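Local coordinates for prenyltransference for protein (Lavandula lanata, PDB 5HC8) that probably joins two dimethylallyl diphosphate units head-to-middle into lavandulyl diphosphate, as a prenyltransferase of the cis-prenyl (undecaprenyl diphosphate synthase) family, at residues H15-I20 with D189-A194; L59-A64 with N202-Q207; W63-Q68 with L138-G143. All coordinates share one frame; numbering follows the deposited sequence.

Contact 1: H15-I20 with D189-A194; sequences HVAIII and DLLIRA. With ISY (3-methylbut-3-enylsulfanyl(phosphonooxy)phosphinic acid), chain F.
I19 and R193 lie side by side at the ligand end of two parallel strands, and the thiodiphosphate analogue ISY touches both. The CG2 methyl of I19 rests over one face of the R193 guanidinium, near its rim, and the same methyl also meets C11 of the ISY prenyl tail at 3.6 Å. With CG anti to the backbone N (chi1 179°) and the chain extended as far as NE, R193 passes along this methyl and delivers NH2 to ISY O4, near the guanidinium plane, in a bent bond of 3.0 Å. NH2 also forms a salt bridge with D21, while NH1 is held by S201 and the carbonyl of R199. Replacing R193 with a leucine would probably leave O4 and the D21 carboxylate without this guanidinium and the I19 methyl without its flat neighbour. Behind this first shell, parallel pairing of 15-19 with 190-193 fixes the register: I192 O accepts I19 N at 2.7 Å, A17 O accepts I192 N, and I19 O accepts A194 N at 3.2 Å. L191 CD1 packs against A17 CB and I19 CG1 on the R193 side of the sheet; on the other, V16 CG1 meets I192 CD1 at 3.9 Å. At the far end, D189 OD2 takes the N-H of H15 through its anti lone pair at 2.9 Å, and D189 OD1 pairs with R240. The chemistry thus runs from a carboxylate-tied strand start, through apolar core, to a guanidinium whose positive charge is likely to steady the diphosphate-like group.

Contact 2: L59-A64 with N202-Q207; sequences LLTIWA and NFFLWQ. With ISY (3-methylbut-3-enylsulfanyl(phosphonooxy)phosphinic acid), chain F; 61G (2-methylbuta-1,3-diene), chain D.
W63 stacks on F203 with its indole between that phenyl ring and the prenyl tail of ISY. From the strand 59-65, W63 CB first meets the rim of the phenyl at F203 CE1, 3.6 Å away, and makes an off-centre CH-pi contact with that ring. CG and CD2 come next, with F203 CD1 over the indole face near its rim; the CD2 to CD1 distance is 3.3 Å, a close fit. The pyrrole ring and the phenyl form an offset stack, centroids 4.4 Å apart and planes inclined by 24°. Farther out, the six-membered ring receives F203 CB over its face, so each residue sets its CB against the other's ring as the two side chains run in opposite directions. CG is anti to the backbone N in both (chi1 -167° in each), which extends the two rings past one another. On the opposite indole face lies ISY: CE3 meets C12, CZ3 meets C10 at 3.3 Å, and C14 stands over the rim. At the tip, CH2 touches F203 N at 3.4 Å and CZ2 approaches N202 O. T61 CG2 reaches the edge of the phenyl at CZ, 4.1 Å away, while T61 OG1 is hydrogen-bonded to H15 NE2. F203 also touches A17 and I19 of strand 15-19, and F204 backs its ring. The loop that carries F203 reaches the dimer interface, where N202 makes backbone hydrogen bonds to the second subunit. The indole therefore presents an apolar aromatic face to the substrate analogue's hydrocarbon tail, with F203 behind it, a surface suited to an isoprenoid chain and consistent with the place of W63 in the ISY pocket.

Contact 3: W63-Q68 with L138-G143; sequences WALSPQ and LAVAYG. With ISY (3-methylbut-3-enylsulfanyl(phosphonooxy)phosphinic acid), chain F; 61G (2-methylbuta-1,3-diene), chain D.
A139 O accepts a straight hydrogen bond from A64 N at 2.9 Å, and L65 N makes a second, weak hydrogen bond to the same oxygen. W63 CD1 lies beside it too, 3.4 Å away, with the oxygen near the edge of the indole. Next to CD1, NE1 donates to Y142 O at 2.9 Å; the bond is bent at the hydrogen (147°), yet the oxygen stays close to the ring plane. Together with the A139 CB methyl against CD1, this bond fixes the rotation of the indole whose face lines the ISY site. Strands 59-65 and 135-140 are parallel neighbours in the central six-stranded sheet of the cis-prenyltransferase fold, and this contact forms at their C-terminal ends, where the chains leave the sheet toward the active site and toward helix 144-160. The return bond comes from Y142 N to L65 O at 3.2 Å. Beyond W63 the two chains stay in touch through smaller groups. A64 CB packs on L138 CD1, with W45 of helix 34-54 against both residues, and L65 CB meets V140 CG2 at 3.7 Å. S66 CB lies 3.6 Å from ISY C14, while the S66 backbone N is hydrogen-bonded to N69 OD1. P67 lays CD against Y142 O and CG near the backbone N of G143, the N-cap residue of helix 144-160. There is little room at this glycine, since a CB there would run into P67 CD. The Y142 OH is hydrogen-bonded to D147 of that helix.

All three contacts are buried and all reach ISY, but by different chemistry. Contacts 1 and 3 are parallel strand pairings in one sheet, and strand 15-19 of the first is hydrogen-bonded to strand 59-65 of the third. Contact 2 sets that same strand 59-65 against a loop, with no hydrogen bond between its segments, and depends on aromatic surfaces. Contact 1 brings a charged group to the diphosphate-like end; contacts 2 and 3 share W63, one backing its face and the other holding its N-H edge, beside the prenyl tail. Contact 2 lies nearest the chain centre, while its loop also extends to the second subunit.

Contact 1: H15-I20 with D189-A194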
loop_
_atom_site.group_PDB
_atom_site.type_symbol
_atom_site.label_atom_id
_atom_site.label_comp_id
_atom_site.label_asym_id
_atom_site.label_seq_id
_atom_site.Cartn_x
_atom_site.Cartn_y
_atom_site.Cartn_z
ATOM N N HIS A 15 -8.639 3.567 13.712
ATOM C CA HIS A 15 -7.153 3.521 13.698
ATOM C C HIS A 15 -6.656 4.612 12.787
ATOM O O HIS A 15 -7.031 4.650 11.589
ATOM C CB HIS A 15 -6.709 2.133 13.209
ATOM C CG HIS A 15 -5.240 1.913 13.109
ATOM N ND1 HIS A 15 -4.713 0.711 12.634
ATOM C CD2 HIS A 15 -4.182 2.710 13.375
ATOM C CE1 HIS A 15 -3.388 0.791 12.631
ATOM N NE2 HIS A 15 -3.047 1.977 13.108
ATOM N N VAL A 16 -5.821 5.503 13.350
ATOM C CA VAL A 16 -5.109 6.528 12.545
ATOM C C VAL A 16 -3.615 6.244 12.605
ATOM O O VAL A 16 -3.092 6.022 13.734
ATOM C CB VAL A 16 -5.417 7.990 13.043
ATOM C CG1 VAL A 16 -4.610 9.049 12.241
ATOM C CG2 VAL A 16 -6.911 8.262 12.908
ATOM N N ALA A 17 -2.928 6.268 11.442
ATOM C CA ALA A 17 -1.502 6.074 11.408
ATOM C C ALA A 17 -0.836 7.229 10.777
ATOM O O ALA A 17 -1.318 7.765 9.798
ATOM C CB ALA A 17 -1.104 4.779 10.652
ATOM N N ILE A 18 0.344 7.553 11.285
ATOM C CA ILE A 18 1.105 8.676 10.815
ATOM C C ILE A 18 2.527 8.357 10.386
ATOM O O ILE A 18 3.282 7.747 11.128
ATOM C CB ILE A 18 1.219 9.765 11.921
ATOM C CG1 ILE A 18 -0.190 10.207 12.363
ATOM C CG2 ILE A 18 1.987 10.955 11.400
ATOM C CD1 ILE A 18 -0.214 11.270 13.458
ATOM N N ILE A 19 2.860 8.735 9.166
ATOM C CA ILE A 19 4.245 8.704 8.669
ATOM C C ILE A 19 4.902 10.058 8.834
ATOM O O ILE A 19 4.548 11.020 8.169
ATOM C CB ILE A 19 4.274 8.273 7.175
ATOM C CG1 ILE A 19 3.689 6.876 7.004
ATOM C CG2 ILE A 19 5.658 8.322 6.569
ATOM C CD1 ILE A 19 3.624 6.415 5.565
ATOM N N ILE A 20 5.907 10.127 9.712
ATOM C CA ILE A 20 6.650 11.355 9.974
ATOM C C ILE A 20 7.783 11.494 8.984
ATOM O O ILE A 20 8.438 10.507 8.587
ATOM C CB ILE A 20 7.142 11.422 11.487
ATOM C CG1 ILE A 20 8.153 10.340 11.802
ATOM C CG2 ILE A 20 5.951 11.254 12.459
ATOM C CD1 ILE A 20 8.509 10.237 13.263
ATOM N N ASP A 189 -7.794 3.220 9.273
ATOM C CA ASP A 189 -8.835 3.869 8.511
ATOM C C ASP A 189 -8.260 5.056 7.733
ATOM O O ASP A 189 -8.740 5.408 6.628
ATOM C CB ASP A 189 -9.918 4.336 9.496
ATOM C CG ASP A 189 -10.559 3.165 10.187
ATOM O OD1 ASP A 189 -11.221 2.395 9.476
ATOM O OD2 ASP A 189 -10.277 2.959 11.365
ATOM N N LEU A 190 -7.262 5.690 8.327
ATOM C CA LEU A 190 -6.697 6.931 7.797
ATOM C C LEU A 190 -5.167 6.881 7.984
ATOM O O LEU A 190 -4.718 6.572 9.068
ATOM C CB LEU A 190 -7.241 8.144 8.553
ATOM C CG LEU A 190 -6.647 9.503 8.264
ATOM C CD1 LEU A 190 -6.892 9.893 6.842
ATOM C CD2 LEU A 190 -7.132 10.640 9.241
ATOM N N LEU A 191 -4.418 7.187 6.935
ATOM C CA LEU A 191 -2.965 7.177 6.973
ATOM C C LEU A 191 -2.597 8.590 6.594
ATOM O O LEU A 191 -2.973 9.067 5.531
ATOM C CB LEU A 191 -2.377 6.216 5.957
ATOM C CG LEU A 191 -0.844 6.301 5.803
ATOM C CD1 LEU A 191 -0.191 5.787 7.045
ATOM C CD2 LEU A 191 -0.457 5.368 4.651
ATOM N N ILE A 192 -1.838 9.214 7.473
ATOM C CA ILE A 192 -1.341 10.537 7.265
ATOM C C ILE A 192 0.162 10.508 6.952
ATOM O O ILE A 192 0.927 9.967 7.698
ATOM C CB ILE A 192 -1.557 11.372 8.527
ATOM C CG1 ILE A 192 -3.056 11.516 8.834
ATOM C CG2 ILE A 192 -0.972 12.750 8.360
ATOM C CD1 ILE A 192 -3.335 12.130 10.236
ATOM N N ARG A 193 0.570 11.226 5.920
ATOM C CA ARG A 193 1.987 11.410 5.685
ATOM C C ARG A 193 2.339 12.854 5.491
ATOM O O ARG A 193 1.822 13.504 4.619
ATOM C CB ARG A 193 2.497 10.581 4.499
ATOM C CG ARG A 193 3.991 10.783 4.220
ATOM C CD ARG A 193 4.561 9.794 3.210
ATOM N NE ARG A 193 5.955 10.141 3.037
ATOM C CZ ARG A 193 6.939 9.276 2.813
ATOM N NH1 ARG A 193 6.721 7.982 2.616
ATOM N NH2 ARG A 193 8.170 9.722 2.743
ATOM N N ALA A 194 3.245 13.309 6.357
ATOM C CA ALA A 194 3.747 14.648 6.371
ATOM C C ALA A 194 4.854 14.797 5.358
ATOM O O ALA A 194 5.457 13.814 4.925
ATOM C CB ALA A 194 4.294 14.968 7.731
HETATM P P1 ISY F . 11.772 7.907 1.955
HETATM O O2 ISY F . 11.924 7.339 3.504
HETATM P P3 ISY F . 11.924 8.148 4.858
HETATM O O4 ISY F . 10.988 9.278 1.920
HETATM O O5 ISY F . 11.144 6.872 0.977
HETATM O O6 ISY F . 13.207 8.146 1.506
HETATM O O7 ISY F . 12.570 9.475 4.684
HETATM O O8 ISY F . 12.488 7.194 6.008
HETATM S S9 ISY F . 9.861 8.581 5.205
HETATM C C10 ISY F . 9.333 7.058 5.954
HETATM C C11 ISY F . 9.095 7.494 7.377
HETATM C C12 ISY F . 9.627 6.710 8.543
HETATM C C13 ISY F . 9.340 7.186 9.892
HETATM C C14 ISY F . 10.590 5.597 8.358
#

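Contact 2: L59-A64 with N202-Q207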
loop_
_atom_site.group_PDB
_atom_site.type_symbol
_atom_site.label_atom_id
_atom_site.label_comp_id
_atom_site.label_asym_id
_atom_site.label_seq_id
_atom_site.Cartn_x
_atom_site.Cartn_y
_atom_site.Cartn_z
ATOM N N LEU A 59 -7.083 3.726 18.155
ATOM C CA LEU A 59 -5.670 3.440 18.019
ATOM C C LEU A 59 -4.958 4.492 17.184
ATOM O O LEU A 59 -5.400 4.817 16.097
ATOM C CB LEU A 59 -5.548 1.995 17.440
ATOM C CG LEU A 59 -4.150 1.740 16.842
ATOM C CD1 LEU A 59 -3.111 1.783 17.918
ATOM C CD2 LEU A 59 -4.194 0.405 16.122
ATOM N N LEU A 60 -3.882 5.048 17.720
ATOM C CA LEU A 60 -2.997 5.953 16.978
ATOM C C LEU A 60 -1.639 5.262 16.834
ATOM O O LEU A 60 -1.025 4.881 17.850
ATOM C CB LEU A 60 -2.710 7.190 17.738
ATOM C CG LEU A 60 -1.865 8.212 16.957
ATOM C CD1 LEU A 60 -2.685 8.821 15.807
ATOM C CD2 LEU A 60 -1.318 9.287 17.852
ATOM N N THR A 61 -1.215 5.060 15.607
ATOM C CA THR A 61 0.144 4.530 15.328
ATOM C C THR A 61 1.045 5.612 14.778
ATOM O O THR A 61 0.657 6.307 13.828
ATOM C CB THR A 61 0.051 3.384 14.328
ATOM O OG1 THR A 61 -0.666 2.289 14.897
ATOM C CG2 THR A 61 1.459 2.897 13.977
ATOM N N ILE A 62 2.220 5.803 15.384
ATOM C CA ILE A 62 3.221 6.713 14.843
ATOM C C ILE A 62 4.412 5.886 14.383
ATOM O O ILE A 62 4.991 5.073 15.125
ATOM C CB ILE A 62 3.696 7.770 15.852
ATOM C CG1 ILE A 62 2.531 8.663 16.266
ATOM C CG2 ILE A 62 4.880 8.549 15.306
ATOM C CD1 ILE A 62 2.864 9.641 17.413
ATOM N N TRP A 63 4.739 6.002 13.110
ATOM C CA TRP A 63 5.912 5.274 12.561
ATOM C C TRP A 63 7.145 6.100 12.716
ATOM O O TRP A 63 7.200 7.225 12.202
ATOM C CB TRP A 63 5.761 5.026 11.081
ATOM C CG TRP A 63 6.728 4.050 10.466
ATOM C CD1 TRP A 63 7.335 2.938 11.036
ATOM C CD2 TRP A 63 7.115 4.038 9.100
ATOM N NE1 TRP A 63 8.061 2.271 10.076
ATOM C CE2 TRP A 63 7.886 2.886 8.878
ATOM C CE3 TRP A 63 6.790 4.835 8.008
ATOM C CZ2 TRP A 63 8.436 2.600 7.616
ATOM C CZ3 TRP A 63 7.352 4.549 6.815
ATOM C CH2 TRP A 63 8.111 3.426 6.620
ATOM N N ALA A 64 8.144 5.567 13.432
ATOM C CA ALA A 64 9.349 6.374 13.781
ATOM C C ALA A 64 10.637 5.861 13.108
ATOM O O ALA A 64 11.620 6.576 12.977
ATOM C CB ALA A 64 9.553 6.389 15.273
ATOM N N ASN A 202 7.742 1.642 2.633
ATOM C CA ASN A 202 7.809 0.345 3.279
ATOM C C ASN A 202 7.242 0.398 4.698
ATOM O O ASN A 202 7.671 -0.320 5.632
ATOM C CB ASN A 202 9.198 -0.330 3.135
ATOM C CG ASN A 202 9.194 -1.738 3.642
ATOM O OD1 ASN A 202 8.269 -2.499 3.390
ATOM N ND2 ASN A 202 10.199 -2.081 4.422
ATOM N N PHE A 203 6.233 1.270 4.872
ATOM C CA PHE A 203 5.348 1.132 6.034
ATOM C C PHE A 203 4.415 -0.074 5.852
ATOM O O PHE A 203 4.680 -1.014 5.059
ATOM C CB PHE A 203 4.613 2.475 6.275
ATOM C CG PHE A 203 3.881 2.622 7.599
ATOM C CD1 PHE A 203 4.370 2.139 8.826
ATOM C CD2 PHE A 203 2.710 3.383 7.621
ATOM C CE1 PHE A 203 3.683 2.283 9.997
ATOM C CE2 PHE A 203 1.998 3.562 8.824
ATOM C CZ PHE A 203 2.502 3.044 10.028
ATOM N N PHE A 204 3.305 -0.094 6.608
ATOM C CA PHE A 204 2.289 -1.088 6.356
ATOM C C PHE A 204 2.002 -1.300 4.891
ATOM O O PHE A 204 1.859 -0.351 4.082
ATOM C CB PHE A 204 0.907 -0.660 6.993
ATOM C CG PHE A 204 0.853 -0.540 8.489
ATOM C CD1 PHE A 204 1.485 -1.419 9.336
ATOM C CD2 PHE A 204 0.081 0.471 9.073
ATOM C CE1 PHE A 204 1.421 -1.261 10.696
ATOM C CE2 PHE A 204 -0.024 0.617 10.474
ATOM C CZ PHE A 204 0.636 -0.273 11.306
ATOM N N LEU A 205 1.783 -2.556 4.526
ATOM C CA LEU A 205 1.378 -2.909 3.193
ATOM C C LEU A 205 0.115 -3.756 3.323
ATOM O O LEU A 205 -0.915 -3.348 2.841
ATOM C CB LEU A 205 2.499 -3.696 2.445
ATOM C CG LEU A 205 3.794 -2.858 2.260
ATOM C CD1 LEU A 205 4.867 -3.771 1.628
ATOM C CD2 LEU A 205 3.593 -1.656 1.417
ATOM N N TRP A 206 0.189 -4.955 3.956
ATOM C CA TRP A 206 -0.984 -5.777 4.175
ATOM C C TRP A 206 -2.151 -4.953 4.781
ATOM O O TRP A 206 -3.329 -5.170 4.421
ATOM C CB TRP A 206 -0.663 -6.926 5.112
ATOM C CG TRP A 206 -1.866 -7.677 5.576
ATOM C CD1 TRP A 206 -2.723 -7.332 6.578
ATOM C CD2 TRP A 206 -2.389 -8.882 4.978
ATOM N NE1 TRP A 206 -3.729 -8.271 6.666
ATOM C CE2 TRP A 206 -3.553 -9.228 5.687
ATOM C CE3 TRP A 206 -1.953 -9.724 3.963
ATOM C CZ2 TRP A 206 -4.279 -10.384 5.386
ATOM C CZ3 TRP A 206 -2.713 -10.786 3.603
ATOM C CH2 TRP A 206 -3.836 -11.159 4.361
ATOM N N GLN A 207 -1.773 -4.080 5.688
ATOM C CA GLN A 207 -2.722 -3.298 6.460
ATOM C C GLN A 207 -3.523 -2.267 5.700
ATOM O O GLN A 207 -4.498 -1.757 6.281
ATOM C CB GLN A 207 -2.089 -2.717 7.740
ATOM C CG GLN A 207 -1.605 -3.754 8.748
ATOM C CD GLN A 207 -0.219 -4.377 8.489
ATOM O OE1 GLN A 207 0.420 -4.151 7.425
ATOM N NE2 GLN A 207 0.258 -5.170 9.463
HETATM P P1 ISY F . 11.772 7.907 1.955
HETATM O O2 ISY F . 11.924 7.339 3.504
HETATM P P3 ISY F . 11.924 8.148 4.858
HETATM O O4 ISY F . 10.988 9.278 1.920
HETATM O O5 ISY F . 11.144 6.872 0.977
HETATM O O6 ISY F . 13.207 8.146 1.506
HETATM O O7 ISY F . 12.570 9.475 4.684
HETATM O O8 ISY F . 12.488 7.194 6.008
HETATM S S9 ISY F . 9.861 8.581 5.205
HETATM C C10 ISY F . 9.333 7.058 5.954
HETATM C C11 ISY F . 9.095 7.494 7.377
HETATM C C12 ISY F . 9.627 6.710 8.543
HETATM C C13 ISY F . 9.340 7.186 9.892
HETATM C C14 ISY F . 10.590 5.597 8.358
HETATM C CAC 61G D . 13.036 8.274 10.490
HETATM C CAE 61G D . 12.740 9.516 11.367
HETATM C CAB 61G D . 12.366 9.518 12.825
HETATM C CAD 61G D . 12.643 10.763 10.695
HETATM C CAA 61G D . 12.973 10.685 9.316
#

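Contact 3: W63-Q68 with L138-G143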
loop_
_atom_site.group_PDB
_atom_site.type_symbol
_atom_site.label_atom_id
_atom_site.label_comp_id
_atom_site.label_asym_id
_atom_site.label_seq_id
_atom_site.Cartn_x
_atom_site.Cartn_y
_atom_site.Cartn_z
ATOM N N TRP A 63 4.739 6.002 13.110
ATOM C CA TRP A 63 5.912 5.274 12.561
ATOM C C TRP A 63 7.145 6.100 12.716
ATOM O O TRP A 63 7.200 7.225 12.202
ATOM C CB TRP A 63 5.761 5.026 11.081
ATOM C CG TRP A 63 6.728 4.050 10.466
ATOM C CD1 TRP A 63 7.335 2.938 11.036
ATOM C CD2 TRP A 63 7.115 4.038 9.100
ATOM N NE1 TRP A 63 8.061 2.271 10.076
ATOM C CE2 TRP A 63 7.886 2.886 8.878
ATOM C CE3 TRP A 63 6.790 4.835 8.008
ATOM C CZ2 TRP A 63 8.436 2.600 7.616
ATOM C CZ3 TRP A 63 7.352 4.549 6.815
ATOM C CH2 TRP A 63 8.111 3.426 6.620
ATOM N N ALA A 64 8.144 5.567 13.432
ATOM C CA ALA A 64 9.349 6.374 13.781
ATOM C C ALA A 64 10.637 5.861 13.108
ATOM O O ALA A 64 11.620 6.576 12.977
ATOM C CB ALA A 64 9.553 6.389 15.273
ATOM N N LEU A 65 10.650 4.591 12.708
ATOM C CA LEU A 65 11.931 4.093 12.231
ATOM C C LEU A 65 11.665 2.865 11.402
ATOM O O LEU A 65 11.052 1.957 11.880
ATOM C CB LEU A 65 12.825 3.793 13.407
ATOM C CG LEU A 65 14.252 3.483 12.952
ATOM C CD1 LEU A 65 15.052 4.748 12.706
ATOM C CD2 LEU A 65 14.962 2.635 14.001
ATOM N N SER A 66 12.084 2.914 10.156
ATOM C CA SER A 66 12.066 1.793 9.231
ATOM C C SER A 66 13.373 1.000 9.208
ATOM O O SER A 66 14.410 1.513 9.664
ATOM C CB SER A 66 11.793 2.282 7.777
ATOM O OG SER A 66 12.924 2.919 7.205
ATOM N N PRO A 67 13.344 -0.221 8.620
ATOM C CA PRO A 67 14.637 -0.938 8.485
ATOM C C PRO A 67 15.597 -0.171 7.599
ATOM O O PRO A 67 16.791 -0.094 7.904
ATOM C CB PRO A 67 14.258 -2.252 7.813
ATOM C CG PRO A 67 12.823 -2.470 8.272
ATOM C CD PRO A 67 12.212 -1.072 8.246
ATOM N N GLN A 68 15.069 0.378 6.513
ATOM C CA GLN A 68 15.859 1.226 5.624
ATOM C C GLN A 68 16.607 2.364 6.302
ATOM O O GLN A 68 17.757 2.690 5.933
ATOM C CB GLN A 68 14.946 1.781 4.510
ATOM C CG GLN A 68 14.461 0.750 3.465
ATOM C CD GLN A 68 13.452 -0.306 3.987
ATOM O OE1 GLN A 68 12.646 -0.035 4.895
ATOM N NE2 GLN A 68 13.563 -1.553 3.463
ATOM N N LEU A 138 3.912 2.721 18.854
ATOM C CA LEU A 138 5.118 3.278 18.275
ATOM C C LEU A 138 5.711 2.143 17.429
ATOM O O LEU A 138 6.084 1.125 17.944
ATOM C CB LEU A 138 6.087 3.773 19.335
ATOM C CG LEU A 138 7.373 4.372 18.776
ATOM C CD1 LEU A 138 7.204 5.664 17.990
ATOM C CD2 LEU A 138 8.343 4.569 19.910
ATOM N N ALA A 139 5.747 2.344 16.126
ATOM C CA ALA A 139 6.342 1.412 15.165
ATOM C C ALA A 139 7.787 1.813 14.894
ATOM O O ALA A 139 8.073 2.845 14.307
ATOM C CB ALA A 139 5.507 1.383 13.869
ATOM N N VAL A 140 8.697 0.954 15.330
ATOM C CA VAL A 140 10.105 1.217 15.344
ATOM C C VAL A 140 10.886 -0.042 14.903
ATOM O O VAL A 140 10.606 -1.175 15.344
ATOM C CB VAL A 140 10.459 1.814 16.732
ATOM C CG1 VAL A 140 10.224 0.791 17.822
ATOM C CG2 VAL A 140 11.802 2.431 16.728
ATOM N N ALA A 141 11.786 0.156 13.923
ATOM C CA ALA A 141 12.379 -0.923 13.185
ATOM C C ALA A 141 11.293 -1.789 12.596
ATOM O O ALA A 141 11.380 -2.986 12.634
ATOM C CB ALA A 141 13.331 -1.775 14.073
ATOM N N TYR A 142 10.245 -1.149 12.084
ATOM C CA TYR A 142 9.035 -1.786 11.496
ATOM C C TYR A 142 9.057 -1.508 10.007
ATOM O O TYR A 142 9.202 -0.310 9.581
ATOM C CB TYR A 142 7.716 -1.169 12.061
ATOM C CG TYR A 142 6.571 -1.807 11.338
ATOM C CD1 TYR A 142 6.112 -3.079 11.719
ATOM C CD2 TYR A 142 6.120 -1.265 10.168
ATOM C CE1 TYR A 142 5.162 -3.737 10.987
ATOM C CE2 TYR A 142 5.193 -1.910 9.381
ATOM C CZ TYR A 142 4.663 -3.125 9.847
ATOM O OH TYR A 142 3.816 -3.783 9.021
ATOM N N GLY A 143 8.993 -2.566 9.209
ATOM C CA GLY A 143 8.786 -2.423 7.774
ATOM C C GLY A 143 7.679 -3.337 7.312
ATOM O O GLY A 143 7.512 -4.424 7.871
HETATM P P1 ISY F . 11.772 7.907 1.955
HETATM O O2 ISY F . 11.924 7.339 3.504
HETATM P P3 ISY F . 11.924 8.148 4.858
HETATM O O4 ISY F . 10.988 9.278 1.920
HETATM O O5 ISY F . 11.144 6.872 0.977
HETATM O O6 ISY F . 13.207 8.146 1.506
HETATM O O7 ISY F . 12.570 9.475 4.684
HETATM O O8 ISY F . 12.488 7.194 6.008
HETATM S S9 ISY F . 9.861 8.581 5.205
HETATM C C10 ISY F . 9.333 7.058 5.954
HETATM C C11 ISY F . 9.095 7.494 7.377
HETATM C C12 ISY F . 9.627 6.710 8.543
HETATM C C13 ISY F . 9.340 7.186 9.892
HETATM C C14 ISY F . 10.590 5.597 8.358
HETATM C CAC 61G D . 13.036 8.274 10.490
HETATM C CAE 61G D . 12.740 9.516 11.367
HETATM C CAB 61G D . 12.366 9.518 12.825
HETATM C CAD 61G D . 12.643 10.763 10.695
HETATM C CAA 61G D . 12.973 10.685 9.316
#